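Local structure of NDP-N-acetyl-D-galactosaminuronic acid dehydrogenase (Methanosarcina mazei Go1, 3G79) at residues 7-11 with 171-175; 412-418 with 435-441. The protein probably oxidises UDP-N-acetyl-D-mannosamine to the corresponding uronic acid, using two NAD(+) per sugar, as a member of the UDP-glucose/GDP-mannose dehydrogenase family. All coordinates share one frame. Residue numbers count along the deposited sequence, not the author numbering.

Interaction 1: residues 7-11 with 171-175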
ATOM      1  N   LYS A   7      35.591  19.341 -14.533  1.00 35.61           N
ATOM      2  CA  LYS A   7      36.465  18.511 -15.349  1.00 34.61           C
ATOM      3  C   LYS A   7      35.703  17.499 -16.208  1.00 33.91           C
ATOM      4  O   LYS A   7      35.880  17.474 -17.415  1.00 34.47           O
ATOM      5  CB  LYS A   7      37.496  17.806 -14.462  1.00 34.65           C
ATOM      6  CG  LYS A   7      38.564  17.065 -15.223  1.00 27.98           C
ATOM      7  CD  LYS A   7      39.465  16.393 -14.247  1.00 35.48           C
ATOM      8  CE  LYS A   7      40.511  15.576 -14.970  1.00 29.11           C
ATOM      9  NZ  LYS A   7      41.355  14.848 -13.978  1.00 36.47           N
ATOM     10  N   LEU A   8      34.865  16.670 -15.589  1.00 33.85           N
ATOM     11  CA  LEU A   8      34.068  15.661 -16.323  1.00 34.15           C
ATOM     12  C   LEU A   8      33.163  16.275 -17.412  1.00 35.70           C
ATOM     13  O   LEU A   8      33.170  15.817 -18.574  1.00 36.72           O
ATOM     14  CB  LEU A   8      33.255  14.790 -15.359  1.00 32.86           C
ATOM     15  CG  LEU A   8      32.303  13.755 -15.976  1.00 39.98           C
ATOM     16  CD1 LEU A   8      33.045  12.808 -16.934  1.00 32.13           C
ATOM     17  CD2 LEU A   8      31.564  12.961 -14.894  1.00 31.24           C
ATOM     18  N   GLU A   9      32.411  17.310 -17.028  1.00 35.42           N
ATOM     19  CA  GLU A   9      31.554  18.067 -17.930  1.00 35.42           C
ATOM     20  C   GLU A   9      32.290  18.486 -19.210  1.00 34.08           C
ATOM     21  O   GLU A   9      31.715  18.402 -20.304  1.00 33.05           O
ATOM     22  CB  GLU A   9      30.968  19.293 -17.213  1.00 36.85           C
ATOM     23  CG  GLU A   9      29.922  18.987 -16.131  1.00 62.70           C
ATOM     24  CD  GLU A   9      29.696  20.155 -15.135  1.00 40.62           C
ATOM     25  OE1 GLU A   9      30.483  21.137 -15.142  1.00 62.60           O
ATOM     26  OE2 GLU A   9      28.717  20.080 -14.344  1.00 62.87           O
ATOM     27  N   LYS A  10      33.540  18.938 -19.047  1.00 34.19           N
ATOM     28  CA  LYS A  10      34.408  19.407 -20.153  1.00 35.05           C
ATOM     29  C   LYS A  10      34.790  18.257 -21.093  1.00 34.51           C
ATOM     30  O   LYS A  10      34.623  18.361 -22.323  1.00 34.89           O
ATOM     31  CB  LYS A  10      35.712  20.028 -19.642  1.00 36.10           C
ATOM     32  CG  LYS A  10      35.619  21.341 -18.901  1.00 61.44           C
ATOM     33  CD  LYS A  10      36.957  21.618 -18.184  1.00 39.02           C
ATOM     34  CE  LYS A  10      37.136  23.097 -17.792  1.00 61.52           C
ATOM     35  NZ  LYS A  10      35.959  23.658 -17.070  1.00 40.00           N
ATOM     36  N   LEU A  11      35.306  17.174 -20.498  1.00 32.71           N
ATOM     37  CA  LEU A  11      35.641  15.970 -21.227  1.00 31.79           C
ATOM     38  C   LEU A  11      34.455  15.494 -21.997  1.00 31.34           C
ATOM     39  O   LEU A  11      34.589  15.093 -23.125  1.00 31.80           O
ATOM     40  CB  LEU A  11      36.017  14.862 -20.268  1.00 31.57           C
ATOM     41  CG  LEU A  11      37.375  14.960 -19.637  1.00 28.42           C
ATOM     42  CD1 LEU A  11      37.429  14.039 -18.454  1.00 30.63           C
ATOM     43  CD2 LEU A  11      38.321  14.541 -20.735  1.00 31.37           C
ATOM     44  N   GLY A 171      33.636  10.401 -11.953  1.00 30.01           N
ATOM     45  CA  GLY A 171      32.931  11.642 -11.663  1.00 29.61           C
ATOM     46  C   GLY A 171      33.876  12.774 -11.902  1.00 30.92           C
ATOM     47  O   GLY A 171      33.553  13.938 -11.660  1.00 32.07           O
ATOM     48  N   GLU A 172      35.079  12.433 -12.336  1.00 31.20           N
ATOM     49  CA  GLU A 172      36.003  13.446 -12.782  1.00 31.76           C
ATOM     50  C   GLU A 172      36.467  13.009 -14.147  1.00 31.84           C
ATOM     51  O   GLU A 172      36.209  13.696 -15.118  1.00 32.45           O
ATOM     52  CB  GLU A 172      37.189  13.592 -11.833  1.00 32.58           C
ATOM     53  CG  GLU A 172      36.857  13.691 -10.371  1.00 52.90           C
ATOM     54  CD  GLU A 172      38.100  13.582  -9.522  1.00 34.01           C
ATOM     55  OE1 GLU A 172      39.170  14.035 -10.002  1.00 53.64           O
ATOM     56  OE2 GLU A 172      38.025  13.042  -8.382  1.00 53.55           O
ATOM     57  N   ASP A 173      37.128  11.851 -14.228  1.00 31.69           N
ATOM     58  CA  ASP A 173      37.674  11.366 -15.501  1.00 31.75           C
ATOM     59  C   ASP A 173      36.666  10.652 -16.382  1.00 30.42           C
ATOM     60  O   ASP A 173      36.736  10.737 -17.587  1.00 30.57           O
ATOM     61  CB  ASP A 173      38.894  10.466 -15.261  1.00 33.49           C
ATOM     62  CG  ASP A 173      40.030  11.203 -14.587  1.00 41.41           C
ATOM     63  OD1 ASP A 173      40.527  10.738 -13.534  1.00 34.89           O
ATOM     64  OD2 ASP A 173      40.423  12.265 -15.106  1.00 34.92           O
ATOM     65  N   PHE A 174      35.744   9.910 -15.778  1.00 29.65           N
ATOM     66  CA  PHE A 174      34.756   9.168 -16.532  1.00 28.25           C
ATOM     67  C   PHE A 174      33.418   9.239 -15.803  1.00 27.70           C
ATOM     68  O   PHE A 174      33.365   9.629 -14.615  1.00 28.22           O
ATOM     69  CB  PHE A 174      35.233   7.730 -16.785  1.00 28.20           C
ATOM     70  CG  PHE A 174      35.391   6.913 -15.531  1.00 34.49           C
ATOM     71  CD1 PHE A 174      34.307   6.210 -15.002  1.00 28.75           C
ATOM     72  CD2 PHE A 174      36.628   6.825 -14.889  1.00 29.17           C
ATOM     73  CE1 PHE A 174      34.426   5.436 -13.853  1.00 34.03           C
ATOM     74  CE2 PHE A 174      36.768   6.049 -13.718  1.00 34.72           C
ATOM     75  CZ  PHE A 174      35.648   5.351 -13.200  1.00 30.05           C
ATOM     76  N   ALA A 175      32.347   8.909 -16.528  1.00 26.18           N
ATOM     77  CA  ALA A 175      30.979   9.006 -16.039  1.00 24.98           C
ATOM     78  C   ALA A 175      30.463   7.607 -15.661  1.00 25.56           C
ATOM     79  O   ALA A 175      30.763   6.617 -16.351  1.00 26.52           O
ATOM     80  CB  ALA A 175      30.113   9.627 -17.124  1.00 24.25           C
TER
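Leu8 lays its two methyl groups over the bend of the 171-175 loop: CD2 of Leu8 lies 3.7 Å from CA of Gly171 and 4.3 Å from CB of Ala175, while CD1 of Leu8 reaches the backbone carbon C of Phe174 at 3.8 Å. Much of what this leucine covers is therefore main chain rather than side chain. Its own backbone comes close too, with CA of Leu8 3.1 Å from O of Glu172. That carbonyl also meets the next turn of the helix, where CD1 of Leu11 stands 3.6 Å from O of Glu172 and 3.5 Å from O of Asp173. Leu8 and Leu11, three residues apart, thus present one face of helix 7-15 to the loop. The loop leads into strand 175-178 of the Rossmann-type NAD-binding domain, and Ala175, at the start of that strand, makes backbone hydrogen bonds with Met141 and Val143. Helix 7-15, which precedes the domain's first strand 20-24, is in this way packed against the entrance to an inner strand of the sheet, and Leu8 also touches Ala205 and Ser206 of helix 204-214. The bend itself is closed by a hydrogen bond from N of Gly171 to O of Phe174 (2.8 Å); with phi at 93°, Gly171 adopts a conformation in which a CB would strike the preceding carbonyl. At the exposed edge, the fully extended Lys7 side chain places NZ 3.0 Å from OD2 of Asp173 in a hydrogen-bonded salt bridge, while OD1 of the same aspartate accepts a hydrogen bond from N of Lys169.

Interaction 2: residues 412-418 with 435-441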
ATOM      1  N   VAL A 412      -3.998 -37.556  -4.623  1.00 32.38           N
ATOM      2  CA  VAL A 412      -5.164 -37.366  -3.775  1.00 32.56           C
ATOM      3  C   VAL A 412      -5.716 -38.659  -3.182  1.00 33.32           C
ATOM      4  O   VAL A 412      -6.345 -38.630  -2.126  1.00 33.66           O
ATOM      5  CB  VAL A 412      -6.251 -36.544  -4.509  1.00 32.21           C
ATOM      6  CG1 VAL A 412      -7.617 -36.658  -3.853  1.00 15.71           C
ATOM      7  CG2 VAL A 412      -5.846 -35.143  -4.537  1.00 15.04           C
ATOM      8  N   ARG A 413      -5.463 -39.796  -3.827  1.00 34.43           N
ATOM      9  CA  ARG A 413      -6.057 -41.044  -3.350  1.00 35.13           C
ATOM     10  C   ARG A 413      -5.640 -41.399  -1.927  1.00 34.47           C
ATOM     11  O   ARG A 413      -4.465 -41.335  -1.580  1.00 34.61           O
ATOM     12  CB  ARG A 413      -5.877 -42.211  -4.341  1.00 36.00           C
ATOM     13  CG  ARG A 413      -4.689 -43.109  -4.138  1.00 60.45           C
ATOM     14  CD  ARG A 413      -4.894 -44.394  -4.902  1.00 36.94           C
ATOM     15  NE  ARG A 413      -3.609 -44.961  -5.299  1.00 61.11           N
ATOM     16  CZ  ARG A 413      -3.074 -44.849  -6.515  1.00 38.76           C
ATOM     17  NH1 ARG A 413      -1.892 -45.404  -6.771  1.00 61.53           N
ATOM     18  NH2 ARG A 413      -3.717 -44.202  -7.485  1.00 61.36           N
ATOM     19  N   ASN A 414      -6.638 -41.707  -1.105  1.00 34.21           N
ATOM     20  CA  ASN A 414      -6.433 -42.079   0.297  1.00 34.03           C
ATOM     21  C   ASN A 414      -5.947 -40.945   1.228  1.00 33.43           C
ATOM     22  O   ASN A 414      -5.593 -41.185   2.380  1.00 33.60           O
ATOM     23  CB  ASN A 414      -5.545 -43.333   0.378  1.00 34.34           C
ATOM     24  CG  ASN A 414      -6.181 -44.528  -0.322  1.00 48.81           C
ATOM     25  OD1 ASN A 414      -7.404 -44.659  -0.337  1.00 35.72           O
ATOM     26  ND2 ASN A 414      -5.364 -45.394  -0.913  1.00 35.17           N
ATOM     27  N   ALA A 415      -5.962 -39.709   0.745  1.00 32.73           N
ATOM     28  CA  ALA A 415      -5.434 -38.595   1.521  1.00 32.34           C
ATOM     29  C   ALA A 415      -6.382 -38.091   2.617  1.00 32.37           C
ATOM     30  O   ALA A 415      -7.566 -37.914   2.391  1.00 32.27           O
ATOM     31  CB  ALA A 415      -5.028 -37.472   0.611  1.00 32.07           C
ATOM     32  N   ASP A 416      -5.841 -37.867   3.808  1.00 32.93           N
ATOM     33  CA  ASP A 416      -6.618 -37.321   4.931  1.00 33.15           C
ATOM     34  C   ASP A 416      -6.901 -35.839   4.751  1.00 33.35           C
ATOM     35  O   ASP A 416      -8.010 -35.402   5.005  1.00 34.40           O
ATOM     36  CB  ASP A 416      -5.917 -37.586   6.273  1.00 32.48           C
ATOM     37  CG  ASP A 416      -5.797 -39.069   6.568  1.00 27.77           C
ATOM     38  OD1 ASP A 416      -6.764 -39.648   7.095  1.00 32.76           O
ATOM     39  OD2 ASP A 416      -4.750 -39.673   6.258  1.00 32.56           O
ATOM     40  N   ALA A 417      -5.903 -35.084   4.294  1.00 32.51           N
ATOM     41  CA  ALA A 417      -6.058 -33.657   4.043  1.00 32.15           C
ATOM     42  C   ALA A 417      -5.713 -33.301   2.612  1.00 31.42           C
ATOM     43  O   ALA A 417      -4.732 -33.801   2.082  1.00 32.03           O
ATOM     44  CB  ALA A 417      -5.188 -32.870   4.983  1.00 32.58           C
ATOM     45  N   ILE A 418      -6.536 -32.460   1.984  1.00 30.01           N
ATOM     46  CA  ILE A 418      -6.222 -31.894   0.691  1.00 29.21           C
ATOM     47  C   ILE A 418      -5.929 -30.400   0.892  1.00 29.62           C
ATOM     48  O   ILE A 418      -6.790 -29.629   1.368  1.00 30.46           O
ATOM     49  CB  ILE A 418      -7.350 -32.117  -0.343  1.00 29.12           C
ATOM     50  CG1 ILE A 418      -7.545 -33.587  -0.639  1.00 18.91           C
ATOM     51  CG2 ILE A 418      -7.047 -31.398  -1.667  1.00 20.74           C
ATOM     52  CD1 ILE A 418      -8.961 -33.923  -0.952  1.00 27.99           C
ATOM     53  N   ALA A 435     -12.808 -35.463  -5.434  1.00 34.68           N
ATOM     54  CA  ALA A 435     -11.819 -35.453  -4.351  1.00 33.94           C
ATOM     55  C   ALA A 435     -12.319 -36.284  -3.188  1.00 34.15           C
ATOM     56  O   ALA A 435     -11.536 -36.971  -2.527  1.00 34.68           O
ATOM     57  CB  ALA A 435     -11.502 -34.026  -3.903  1.00 32.87           C
ATOM     58  N   LYS A 436     -13.624 -36.235  -2.948  1.00 34.07           N
ATOM     59  CA  LYS A 436     -14.223 -37.030  -1.895  1.00 34.19           C
ATOM     60  C   LYS A 436     -14.028 -38.508  -2.172  1.00 34.41           C
ATOM     61  O   LYS A 436     -13.678 -39.263  -1.274  1.00 34.56           O
ATOM     62  CB  LYS A 436     -15.713 -36.740  -1.766  1.00 33.97           C
ATOM     63  CG  LYS A 436     -16.271 -36.928  -0.352  1.00 34.76           C
ATOM     64  CD  LYS A 436     -16.821 -38.306  -0.129  1.00 33.35           C
ATOM     65  CE  LYS A 436     -17.298 -38.493   1.324  1.00 35.69           C
ATOM     66  NZ  LYS A 436     -18.475 -37.625   1.650  1.00 33.03           N
ATOM     67  N   LYS A 437     -14.265 -38.926  -3.407  1.00 34.67           N
ATOM     68  CA  LYS A 437     -14.187 -40.352  -3.687  1.00 35.10           C
ATOM     69  C   LYS A 437     -12.747 -40.825  -3.828  1.00 33.37           C
ATOM     70  O   LYS A 437     -12.398 -41.880  -3.321  1.00 34.18           O
ATOM     71  CB  LYS A 437     -15.127 -40.805  -4.831  1.00 36.85           C
ATOM     72  CG  LYS A 437     -14.706 -40.534  -6.283  1.00 59.42           C
ATOM     73  CD  LYS A 437     -15.933 -40.170  -7.185  1.00 38.96           C
ATOM     74  CE  LYS A 437     -17.242 -40.901  -6.762  1.00 59.62           C
ATOM     75  NZ  LYS A 437     -18.460 -40.016  -6.804  1.00 39.49           N
ATOM     76  N   VAL A 438     -11.900 -40.034  -4.467  1.00 30.84           N
ATOM     77  CA  VAL A 438     -10.517 -40.426  -4.587  1.00 28.61           C
ATOM     78  C   VAL A 438      -9.838 -40.431  -3.218  1.00 27.81           C
ATOM     79  O   VAL A 438      -9.183 -41.398  -2.861  1.00 26.90           O
ATOM     80  CB  VAL A 438      -9.810 -39.542  -5.557  1.00 28.11           C
ATOM     81  CG1 VAL A 438      -8.356 -39.898  -5.580  1.00 37.15           C
ATOM     82  CG2 VAL A 438     -10.406 -39.748  -6.939  1.00 37.44           C
ATOM     83  N   SER A 439     -10.022 -39.376  -2.428  1.00 28.20           N
ATOM     84  CA  SER A 439      -9.504 -39.393  -1.067  1.00 29.47           C
ATOM     85  C   SER A 439     -10.119 -40.582  -0.320  1.00 30.18           C
ATOM     86  O   SER A 439      -9.492 -41.164   0.575  1.00 29.72           O
ATOM     87  CB  SER A 439      -9.790 -38.070  -0.322  1.00 30.16           C
ATOM     88  OG  SER A 439     -11.131 -37.985   0.161  1.00 33.85           O
ATOM     89  N   ALA A 440     -11.334 -40.970  -0.721  1.00 31.49           N
ATOM     90  CA  ALA A 440     -12.147 -41.882   0.086  1.00 32.72           C
ATOM     91  C   ALA A 440     -12.178 -41.146   1.434  1.00 34.14           C
ATOM     92  O   ALA A 440     -11.622 -40.050   1.525  1.00 36.35           O
ATOM     93  CB  ALA A 440     -11.504 -43.275   0.170  1.00 32.80           C
ATOM     94  N   LYS A 441     -12.853 -41.648   2.454  1.00 32.71           N
ATOM     95  CA  LYS A 441     -12.818 -40.964   3.766  1.00 30.93           C
ATOM     96  C   LYS A 441     -14.120 -40.743   4.508  1.00 31.65           C
ATOM     97  O   LYS A 441     -14.285 -41.230   5.644  1.00 32.26           O
ATOM     98  CB  LYS A 441     -12.029 -39.681   3.735  1.00 29.33           C
ATOM     99  CG  LYS A 441     -10.704 -39.766   4.435  1.00 25.56           C
ATOM    100  CD  LYS A 441      -9.953 -41.063   4.149  1.00 28.57           C
ATOM    101  CE  LYS A 441      -8.524 -40.738   3.907  1.00 24.60           C
ATOM    102  NZ  LYS A 441      -7.661 -41.899   4.053  1.00 28.25           N
TER
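Where the ends of helices 408-412 and 432-439 meet, the t rotamers of two valines bring CG1 of Val412 to 3.7 Å from CG1 of Val438. Chi1 m with chi2 off its wells (148°) places CD1 of Ile418 3.9 Å from CB of Ala435, extending the apolar seam toward the sheet. The p rotamer of Ser439 directs OG to O of Ala440, the next residue, in a 2.5 Å hydrogen bond. Lys441, with chi1 between wells, reaches over the type II turn Val412-Ala415; its NZ donates to O of Asn414 at 2.8 Å and forms a long salt bridge with OD1 of Asp416 (3.9 Å), whose OD2 is held by N of Lys355. Asn414, whose phi of 69° suits the turn's third position, donates its backbone N-H to O of Val438 (N to O 3.1 Å), tying turn to helix end. A helix, a tight turn and strand 417-420, packed against helix 432-439 later in the chain, are typical of the parallel alpha/beta fold of this family's UDP-binding domain.

In the fold
In a chain with two alpha/beta domains and a central domain between them, contacts of related kind can lie far apart: interaction 1 and interaction 2 are on opposite sides of the chain's centre, their centres 70 Å and nearest atoms about 55 Å apart. Both segments of interaction 1 come earlier in the chain than either segment of interaction 2. Each joins a helix to the segment leading into a strand, by different means: helix 7-15 to strand 175-178 of the mixed NAD-binding sheet, helix 432-439 to strand 417-420 of the parallel UDP-binding sheet. Helix 228-258, following the first sheet's last strand 223-227, lies between the two domains in sequence. Each contact is thus local to its own domain.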